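Local coordinates for SIS domain protein (Listeria monocytogenes str. 4b F2365, PDB 3FXA) that probably acts as a sugar-phosphate isomerase or sugar-phosphate-binding protein, built on a SIS domain and assembled from four subunits, at residues K40-T45 against M175-Y180; D81-T86 against L109-A114; I99-N104 against M154-S159. All coordinates share one frame; numbering follows the deposited sequence.

Contact 1. Residues K40-T45 against M175-Y180; sequences KIAECT and MTYMNY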
loop_
_atom_site.group_PDB
_atom_site.type_symbol
_atom_site.label_atom_id
_atom_site.label_comp_id
_atom_site.label_asym_id
_atom_site.label_seq_id
_atom_site.Cartn_x
_atom_site.Cartn_y
_atom_site.Cartn_z
ATOM N N LYS A 40 -27.753 3.483 -1.427
ATOM C CA LYS A 40 -27.146 2.229 -0.951
ATOM C C LYS A 40 -25.963 2.480 -0.012
ATOM O O LYS A 40 -25.853 1.807 1.017
ATOM C CB LYS A 40 -26.702 1.355 -2.122
ATOM C CG LYS A 40 -26.467 -0.117 -1.773
ATOM C CD LYS A 40 -27.790 -0.870 -1.643
ATOM C CE LYS A 40 -27.587 -2.341 -1.301
ATOM N NZ LYS A 40 -28.885 -2.990 -0.967
ATOM N N ILE A 41 -25.081 3.425 -0.361
ATOM C CA ILE A 41 -23.895 3.746 0.463
ATOM C C ILE A 41 -24.302 4.438 1.766
ATOM O O ILE A 41 -23.761 4.124 2.820
ATOM C CB ILE A 41 -22.788 4.488 -0.321
ATOM C CG1 ILE A 41 -22.232 3.568 -1.415
ATOM C CG2 ILE A 41 -21.655 5.012 0.602
ATOM C CD1 ILE A 41 -21.243 4.293 -2.370
ATOM N N ALA A 42 -25.294 5.324 1.707
ATOM C CA ALA A 42 -25.854 5.949 2.918
ATOM C C ALA A 42 -26.454 4.916 3.888
ATOM O O ALA A 42 -26.285 5.046 5.084
ATOM C CB ALA A 42 -26.922 6.967 2.553
ATOM N N GLU A 43 -27.090 3.883 3.341
ATOM C CA GLU A 43 -27.739 2.807 4.123
ATOM C C GLU A 43 -26.761 1.726 4.616
ATOM O O GLU A 43 -27.098 0.937 5.503
ATOM C CB GLU A 43 -28.857 2.150 3.278
ATOM C CG GLU A 43 -30.052 3.092 3.026
ATOM C CD GLU A 43 -31.050 2.616 1.963
ATOM O OE1 GLU A 43 -30.829 1.598 1.273
ATOM O OE2 GLU A 43 -32.077 3.305 1.806
ATOM N N CYS A 44 -25.552 1.697 4.068
ATOM C CA CYS A 44 -24.581 0.625 4.401
ATOM C C CYS A 44 -24.158 0.590 5.878
ATOM O O CYS A 44 -23.662 1.567 6.419
ATOM C CB CYS A 44 -23.362 0.747 3.499
ATOM S SG CYS A 44 -22.255 -0.665 3.581
ATOM N N THR A 45 -24.371 -0.558 6.532
ATOM C CA THR A 45 -23.956 -0.783 7.928
ATOM C C THR A 45 -22.594 -1.499 8.039
ATOM O O THR A 45 -22.072 -1.672 9.156
ATOM C CB THR A 45 -25.011 -1.613 8.709
ATOM O OG1 THR A 45 -25.122 -2.931 8.154
ATOM C CG2 THR A 45 -26.357 -0.912 8.660
HETATM N N MSE A 175 -22.426 13.860 1.830
HETATM C CA MSE A 175 -22.198 14.751 2.986
HETATM C C MSE A 175 -23.489 15.473 3.367
HETATM O O MSE A 175 -23.860 15.545 4.542
HETATM C CB MSE A 175 -21.087 15.742 2.696
HETATM C CG MSE A 175 -19.720 15.078 2.559
HETATM SE SE MSE A 175 -18.339 16.264 1.867
HETATM C CE MSE A 175 -18.180 17.463 3.343
ATOM N N THR A 176 -24.187 15.943 2.339
ATOM C CA THR A 176 -25.497 16.599 2.519
ATOM C C THR A 176 -26.587 15.561 2.837
ATOM O O THR A 176 -27.382 15.769 3.778
ATOM C CB THR A 176 -25.869 17.479 1.297
ATOM O OG1 THR A 176 -24.911 18.542 1.174
ATOM C CG2 THR A 176 -27.270 18.086 1.485
ATOM N N TYR A 177 -26.622 14.449 2.085
ATOM C CA TYR A 177 -27.618 13.369 2.245
ATOM C C TYR A 177 -27.635 12.819 3.665
ATOM O O TYR A 177 -28.695 12.564 4.209
ATOM C CB TYR A 177 -27.335 12.200 1.266
ATOM C CG TYR A 177 -28.415 11.144 1.179
ATOM C CD1 TYR A 177 -28.500 10.117 2.125
ATOM C CD2 TYR A 177 -29.336 11.139 0.127
ATOM C CE1 TYR A 177 -29.495 9.136 2.041
ATOM C CE2 TYR A 177 -30.334 10.163 0.039
ATOM C CZ TYR A 177 -30.412 9.168 1.000
ATOM O OH TYR A 177 -31.406 8.235 0.887
HETATM N N MSE A 178 -26.449 12.628 4.233
HETATM C CA MSE A 178 -26.295 12.039 5.581
HETATM C C MSE A 178 -26.128 13.056 6.713
HETATM O O MSE A 178 -25.917 12.638 7.870
HETATM C CB MSE A 178 -25.082 11.109 5.576
HETATM C CG MSE A 178 -25.134 10.036 4.497
HETATM SE SE MSE A 178 -23.649 8.834 4.722
HETATM C CE MSE A 178 -24.287 7.789 6.255
ATOM N N ASN A 179 -26.198 14.360 6.407
ATOM C CA ASN A 179 -26.038 15.440 7.402
ATOM C C ASN A 179 -24.684 15.323 8.119
ATOM O O ASN A 179 -24.603 15.389 9.344
ATOM C CB ASN A 179 -27.227 15.450 8.391
ATOM C CG ASN A 179 -28.573 15.602 7.697
ATOM O OD1 ASN A 179 -29.471 14.776 7.872
ATOM N ND2 ASN A 179 -28.714 16.655 6.906
ATOM N N TYR A 180 -23.631 15.100 7.323
ATOM C CA TYR A 180 -22.264 14.969 7.813
ATOM C C TYR A 180 -21.834 16.321 8.391
ATOM O O TYR A 180 -22.169 17.364 7.806
ATOM C CB TYR A 180 -21.335 14.494 6.670
ATOM C CG TYR A 180 -19.896 14.281 7.072
ATOM C CD1 TYR A 180 -19.560 13.277 7.979
ATOM C CD2 TYR A 180 -18.863 15.025 6.504
ATOM C CE1 TYR A 180 -18.236 13.056 8.353
ATOM C CE2 TYR A 180 -17.518 14.807 6.866
ATOM C CZ TYR A 180 -17.226 13.813 7.802
ATOM O OH TYR A 180 -15.931 13.541 8.201
HETATM O O HOH W 1 -31.395 6.119 2.713
#
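Tyr177 OH and Glu43 OE2 are joined through one water, which lies 2.8 Å from Tyr177 OH and 3.0 Å from Glu43 OE2. The bridge closes a helix-helix contact at the surface of the SIS domain, an alpha-beta-alpha fold, where the C-terminal ends of helices 31-43 and 157-177 meet. The water sits in the plane of the Tyr177 ring, at its edge, and donates to the carboxylate. Apart from this water link the contact is apolar and centres on Ala42. Ala42 CB approaches the Tyr177 ring obliquely, 3.4 Å from CE1 and almost as near to CD1. The ring of Tyr177 extends across to helix 31-43 because its CG stands anti to the backbone N (chi1 -170°), which brings the hydroxyl to the water. Met178, a selenomethionine, adds a second apolar touch: its CG lies 4.0 Å from Ala42 CB, and a bend at chi3 (76°) brings CE to 3.6 Å from Ala42 O. The Met178 side chain also packs on Arg72, whose NH2 binds Ile41 O, while Tyr177 touches Met2 of the second subunit. The chain then leaves helix 157-177 by a Schellman motif, with Asn179 at positive phi: Asn179 N bonds Thr176 O, and Tyr180 N reaches Met175 O at 2.8 Å.

Contact 2. Residues D81-T86 against L109-A114; sequences DAVHGT and LNLIPA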
loop_
_atom_site.group_PDB
_atom_site.type_symbol
_atom_site.label_atom_id
_atom_site.label_comp_id
_atom_site.label_asym_id
_atom_site.label_seq_id
_atom_site.Cartn_x
_atom_site.Cartn_y
_atom_site.Cartn_z
ATOM N N ASP A 81 -3.599 -10.074 -3.777
ATOM C CA ASP A 81 -3.713 -10.567 -2.381
ATOM C C ASP A 81 -5.089 -11.194 -2.148
ATOM O O ASP A 81 -5.188 -12.159 -1.398
ATOM C CB ASP A 81 -3.466 -9.464 -1.349
ATOM C CG ASP A 81 -2.077 -8.879 -1.458
ATOM O OD1 ASP A 81 -1.155 -9.651 -1.793
ATOM O OD2 ASP A 81 -1.919 -7.651 -1.254
ATOM N N ALA A 82 -6.145 -10.603 -2.740
ATOM C CA ALA A 82 -7.555 -11.064 -2.639
ATOM C C ALA A 82 -7.801 -12.572 -2.803
ATOM O O ALA A 82 -8.397 -13.210 -1.931
ATOM C CB ALA A 82 -8.417 -10.280 -3.639
ATOM N N VAL A 83 -7.311 -13.125 -3.911
ATOM C CA VAL A 83 -7.426 -14.570 -4.212
ATOM C C VAL A 83 -6.452 -15.472 -3.393
ATOM O O VAL A 83 -6.439 -16.704 -3.582
ATOM C CB VAL A 83 -7.270 -14.838 -5.727
ATOM C CG1 VAL A 83 -8.403 -14.142 -6.482
ATOM C CG2 VAL A 83 -5.886 -14.448 -6.260
ATOM N N HIS A 84 -5.657 -14.846 -2.518
ATOM C CA HIS A 84 -4.705 -15.492 -1.617
ATOM C C HIS A 84 -4.995 -15.200 -0.134
ATOM O O HIS A 84 -4.078 -15.216 0.719
ATOM C CB HIS A 84 -3.304 -15.048 -2.024
ATOM C CG HIS A 84 -2.883 -15.605 -3.336
ATOM N ND1 HIS A 84 -2.863 -14.866 -4.501
ATOM C CD2 HIS A 84 -2.504 -16.860 -3.673
ATOM C CE1 HIS A 84 -2.468 -15.644 -5.492
ATOM N NE2 HIS A 84 -2.241 -16.854 -5.019
ATOM N N GLY A 85 -6.276 -14.966 0.175
ATOM C CA GLY A 85 -6.777 -14.793 1.535
ATOM C C GLY A 85 -7.439 -13.491 1.933
ATOM O O GLY A 85 -8.257 -13.494 2.853
ATOM N N THR A 86 -7.105 -12.379 1.262
ATOM C CA THR A 86 -7.633 -11.076 1.672
ATOM C C THR A 86 -9.101 -10.886 1.301
ATOM O O THR A 86 -9.728 -9.962 1.816
ATOM C CB THR A 86 -6.708 -9.892 1.338
ATOM O OG1 THR A 86 -6.641 -9.660 -0.076
ATOM C CG2 THR A 86 -5.306 -10.148 1.914
ATOM N N LEU A 109 -12.586 -10.404 -12.120
ATOM C CA LEU A 109 -13.632 -11.408 -12.372
ATOM C C LEU A 109 -13.505 -12.566 -11.389
ATOM O O LEU A 109 -14.510 -13.105 -10.950
ATOM C CB LEU A 109 -13.602 -11.933 -13.807
ATOM C CG LEU A 109 -13.804 -10.964 -14.972
ATOM C CD1 LEU A 109 -13.962 -11.733 -16.278
ATOM C CD2 LEU A 109 -15.002 -10.011 -14.756
ATOM N N ASN A 110 -12.257 -12.918 -11.047
ATOM C CA ASN A 110 -11.934 -13.933 -10.016
ATOM C C ASN A 110 -12.469 -13.642 -8.597
ATOM O O ASN A 110 -12.516 -14.557 -7.780
ATOM C CB ASN A 110 -10.411 -14.165 -9.933
ATOM C CG ASN A 110 -9.830 -14.849 -11.172
ATOM O OD1 ASN A 110 -10.527 -15.505 -11.941
ATOM N ND2 ASN A 110 -8.528 -14.704 -11.348
ATOM N N LEU A 111 -12.860 -12.385 -8.327
ATOM C CA LEU A 111 -13.426 -11.915 -7.063
ATOM C C LEU A 111 -14.946 -12.037 -6.995
ATOM O O LEU A 111 -15.512 -11.988 -5.901
ATOM C CB LEU A 111 -13.056 -10.422 -6.832
ATOM C CG LEU A 111 -11.586 -10.044 -7.073
ATOM C CD1 LEU A 111 -11.301 -8.537 -6.832
ATOM C CD2 LEU A 111 -10.632 -10.939 -6.276
ATOM N N ILE A 112 -15.614 -12.210 -8.140
ATOM C CA ILE A 112 -17.086 -12.213 -8.182
ATOM C C ILE A 112 -17.687 -13.442 -7.507
ATOM O O ILE A 112 -18.620 -13.288 -6.716
ATOM C CB ILE A 112 -17.642 -11.983 -9.613
ATOM C CG1 ILE A 112 -17.214 -10.582 -10.106
ATOM C CG2 ILE A 112 -19.157 -12.059 -9.620
ATOM C CD1 ILE A 112 -17.517 -10.302 -11.570
ATOM N N PRO A 113 -17.137 -14.643 -7.772
ATOM C CA PRO A 113 -17.726 -15.806 -7.067
ATOM C C PRO A 113 -17.769 -15.672 -5.531
ATOM O O PRO A 113 -18.797 -16.030 -4.928
ATOM C CB PRO A 113 -16.848 -16.966 -7.522
ATOM C CG PRO A 113 -16.343 -16.571 -8.819
ATOM C CD PRO A 113 -16.107 -15.087 -8.732
ATOM N N ALA A 114 -16.698 -15.150 -4.910
ATOM C CA ALA A 114 -16.685 -14.918 -3.455
ATOM C C ALA A 114 -17.722 -13.874 -3.033
ATOM O O ALA A 114 -18.400 -14.028 -2.002
ATOM C CB ALA A 114 -15.300 -14.517 -2.960
#
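Asn110 meets Val83 where the turn leading into helix 112-118 packs on helix 79-86, beside the sheet of the alpha-beta-alpha SIS fold and next to other subunits; Val83 also packs on Pro190 of the third subunit. The meeting is made by aliphatic carbon rather than by the amide: Asn110 CB lies 4.0 Å from Val83 CG1, and the two side chains run obliquely to one another. Leu111 follows and supplies most of the remaining contact. Its CB points neither at helix 79-86 nor away from it, but CG stands beside the backbone N (chi1 -47°) and the branch ending in CD2 turns inward. CD2 comes to 3.5 Å from Ala82 CB and 3.9 Å from Val83 CG1, with the Leu111 and Val83 side chains at about a right angle. Val83 CG1 is thus shared by Asn110 and Leu111. Leu111 also touches Leu98 of strand 95-99, which ties this buried patch to the sheet. At Ile112 the backbone closes a type I beta turn, Ile112 N bonding Leu109 O at 3.1 Å, and the side chain turns to Val132 and Glu136 of helix 132-136. Pro113 O accepts from Thr117 OG1 within helix 112-118, and Ala114 packs on Leu87 and on Val187 of the third subunit. Across the contact, helix 79-86 is widened into a pi-type turn over 82-86. Asp81 O serves two donors, His84 N at 2.9 Å and Thr86 N at 3.3 Å, which approach from opposite faces of its carbonyl plane.

Contact 3. Residues I99-N104 against M154-S159; sequences ISKGGN and MLATAS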
loop_
_atom_site.group_PDB
_atom_site.type_symbol
_atom_site.label_atom_id
_atom_site.label_comp_id
_atom_site.label_asym_id
_atom_site.label_seq_id
_atom_site.Cartn_x
_atom_site.Cartn_y
_atom_site.Cartn_z
ATOM N N ILE A 99 -13.686 -1.726 -10.263
ATOM C CA ILE A 99 -13.392 -0.664 -11.257
ATOM C C ILE A 99 -12.553 -1.270 -12.373
ATOM O O ILE A 99 -11.408 -1.697 -12.156
ATOM C CB ILE A 99 -12.643 0.552 -10.679
ATOM C CG1 ILE A 99 -13.393 1.139 -9.484
ATOM C CG2 ILE A 99 -12.442 1.642 -11.787
ATOM C CD1 ILE A 99 -12.677 2.259 -8.767
ATOM N N SER A 100 -13.167 -1.398 -13.539
ATOM C CA SER A 100 -12.517 -1.954 -14.718
ATOM C C SER A 100 -13.087 -1.307 -15.962
ATOM O O SER A 100 -14.258 -1.523 -16.256
ATOM C CB SER A 100 -12.749 -3.467 -14.760
ATOM O OG SER A 100 -12.453 -3.959 -16.047
ATOM N N LYS A 101 -12.263 -0.562 -16.707
ATOM C CA LYS A 101 -12.735 0.145 -17.916
ATOM C C LYS A 101 -13.424 -0.800 -18.880
ATOM O O LYS A 101 -14.585 -0.602 -19.174
ATOM C CB LYS A 101 -11.599 0.899 -18.622
ATOM C CG LYS A 101 -12.004 1.784 -19.799
ATOM C CD LYS A 101 -10.745 2.491 -20.297
ATOM C CE LYS A 101 -10.940 3.370 -21.512
ATOM N NZ LYS A 101 -11.454 2.651 -22.693
ATOM N N GLY A 102 -12.722 -1.835 -19.351
ATOM C CA GLY A 102 -13.314 -2.827 -20.245
ATOM C C GLY A 102 -14.294 -3.790 -19.576
ATOM O O GLY A 102 -15.053 -4.452 -20.282
ATOM N N GLY A 103 -14.255 -3.894 -18.239
ATOM C CA GLY A 103 -15.176 -4.721 -17.442
ATOM C C GLY A 103 -14.951 -6.224 -17.421
ATOM O O GLY A 103 -15.772 -6.968 -16.867
ATOM N N ASN A 104 -13.873 -6.684 -18.046
ATOM C CA ASN A 104 -13.542 -8.111 -18.105
ATOM C C ASN A 104 -12.149 -8.430 -17.546
ATOM O O ASN A 104 -11.636 -9.525 -17.807
ATOM C CB ASN A 104 -13.682 -8.586 -19.563
ATOM C CG ASN A 104 -15.140 -8.629 -20.047
ATOM O OD1 ASN A 104 -16.051 -9.089 -19.344
ATOM N ND2 ASN A 104 -15.347 -8.219 -21.283
HETATM N N MSE A 154 -4.195 4.845 -24.951
HETATM C CA MSE A 154 -3.926 3.720 -24.019
HETATM C C MSE A 154 -3.697 4.013 -22.522
HETATM O O MSE A 154 -4.045 3.161 -21.701
HETATM C CB MSE A 154 -2.732 2.911 -24.569
HETATM C CG MSE A 154 -3.131 1.635 -25.300
HETATM SE SE MSE A 154 -1.873 0.987 -26.620
HETATM C CE MSE A 154 -0.200 1.767 -26.014
ATOM N N LEU A 155 -3.104 5.157 -22.164
ATOM C CA LEU A 155 -2.867 5.518 -20.738
ATOM C C LEU A 155 -4.117 5.584 -19.837
ATOM O O LEU A 155 -3.994 5.445 -18.615
ATOM C CB LEU A 155 -2.092 6.849 -20.586
ATOM C CG LEU A 155 -0.573 6.877 -20.568
ATOM C CD1 LEU A 155 -0.111 8.323 -20.378
ATOM C CD2 LEU A 155 -0.017 6.010 -19.451
ATOM N N ALA A 156 -5.284 5.823 -20.437
ATOM C CA ALA A 156 -6.561 5.915 -19.728
ATOM C C ALA A 156 -6.613 7.038 -18.658
ATOM O O ALA A 156 -7.213 6.861 -17.611
ATOM C CB ALA A 156 -6.950 4.528 -19.135
ATOM N N THR A 157 -6.000 8.192 -18.942
ATOM C CA THR A 157 -5.941 9.338 -18.014
ATOM C C THR A 157 -7.347 9.966 -17.868
ATOM O O THR A 157 -7.862 10.114 -16.756
ATOM C CB THR A 157 -4.917 10.413 -18.484
ATOM O OG1 THR A 157 -5.176 10.761 -19.844
ATOM C CG2 THR A 157 -3.461 9.913 -18.373
ATOM N N ALA A 158 -7.970 10.308 -18.985
ATOM C CA ALA A 158 -9.343 10.826 -18.954
ATOM C C ALA A 158 -10.328 9.821 -18.320
ATOM O O ALA A 158 -11.175 10.214 -17.491
ATOM C CB ALA A 158 -9.814 11.208 -20.350
ATOM N N SER A 159 -10.195 8.532 -18.671
ATOM C CA SER A 159 -11.079 7.476 -18.113
ATOM C C SER A 159 -10.974 7.411 -16.591
ATOM O O SER A 159 -11.993 7.311 -15.885
ATOM C CB SER A 159 -10.767 6.102 -18.739
ATOM O OG SER A 159 -11.533 5.060 -18.165
#
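The loop that follows strand 95-99 of the parallel SIS sheet meets the start of helix 157-177 here. In SIS-domain isomerases a serine- and threonine-containing loop at this place commonly helps hold the sugar phosphate, and Ser100, with Thr105 just beyond 99-104, is consistent with such a role. Lys101 carries the contact, lying alongside Ser159. Its side chain leaves the backbone with CG anti to N (chi1 -174°) and stays extended as far as CE, so that its methylenes pass over the serine hydroxyl: Lys101 CD is 3.4 Å from Ser159 OG and CG is 3.7 Å from it. Lys101 CE also rests 3.9 Å from Ser159 CB. Ala156 adds only a loose touch, its CB 4.5 Å from Lys101 CD. The chain bends at the last torsion (chi4 -59°), and the ammonium group forms a salt bridge with Glu127 OE1. No hydrogen bond crosses between the two segments. The loop is braced from within by a weak bond, Gly103 N to Ser100 OG at 2.8 Å, with an N-H...O angle of 128°. Ala156 occupies the N-cap position, but the carboxylate of Glu148 accepts from the first-turn amides, OE1 from Ala158 N and OE2 from Ser159 N. Lys101 O accepts from Thr126 OG1, Thr157 and Ala158 lie against helix 4-23, and Ile99 packs on helix 55-69, so the contact joins the loop at the C-terminal ends of strands 95-99 and 121-126 to the N-terminal end of helix 157-177, at the surface.

In the fold
From the N terminus, the end of helix 31-43 and the residues after it (40-45) open contact 1, which 175-180 closes; that long loop takes in all five sheet strands and encloses the other two contacts. Contact 2 opens next, at helix 79-86. Before 109-114 closes it, the chain runs through strand 95-99 and the loop 99-104, where contact 3 begins; contact 3 ends only at 154-159, so contacts 2 and 3 cross. They also touch, Leu109 CD1 lying 3.6 Å from Asn104 O. Contacts 1 and 3 use the two ends of helix 157-177, on opposite sides of the chain's centre, with contact centres about 28 Å apart.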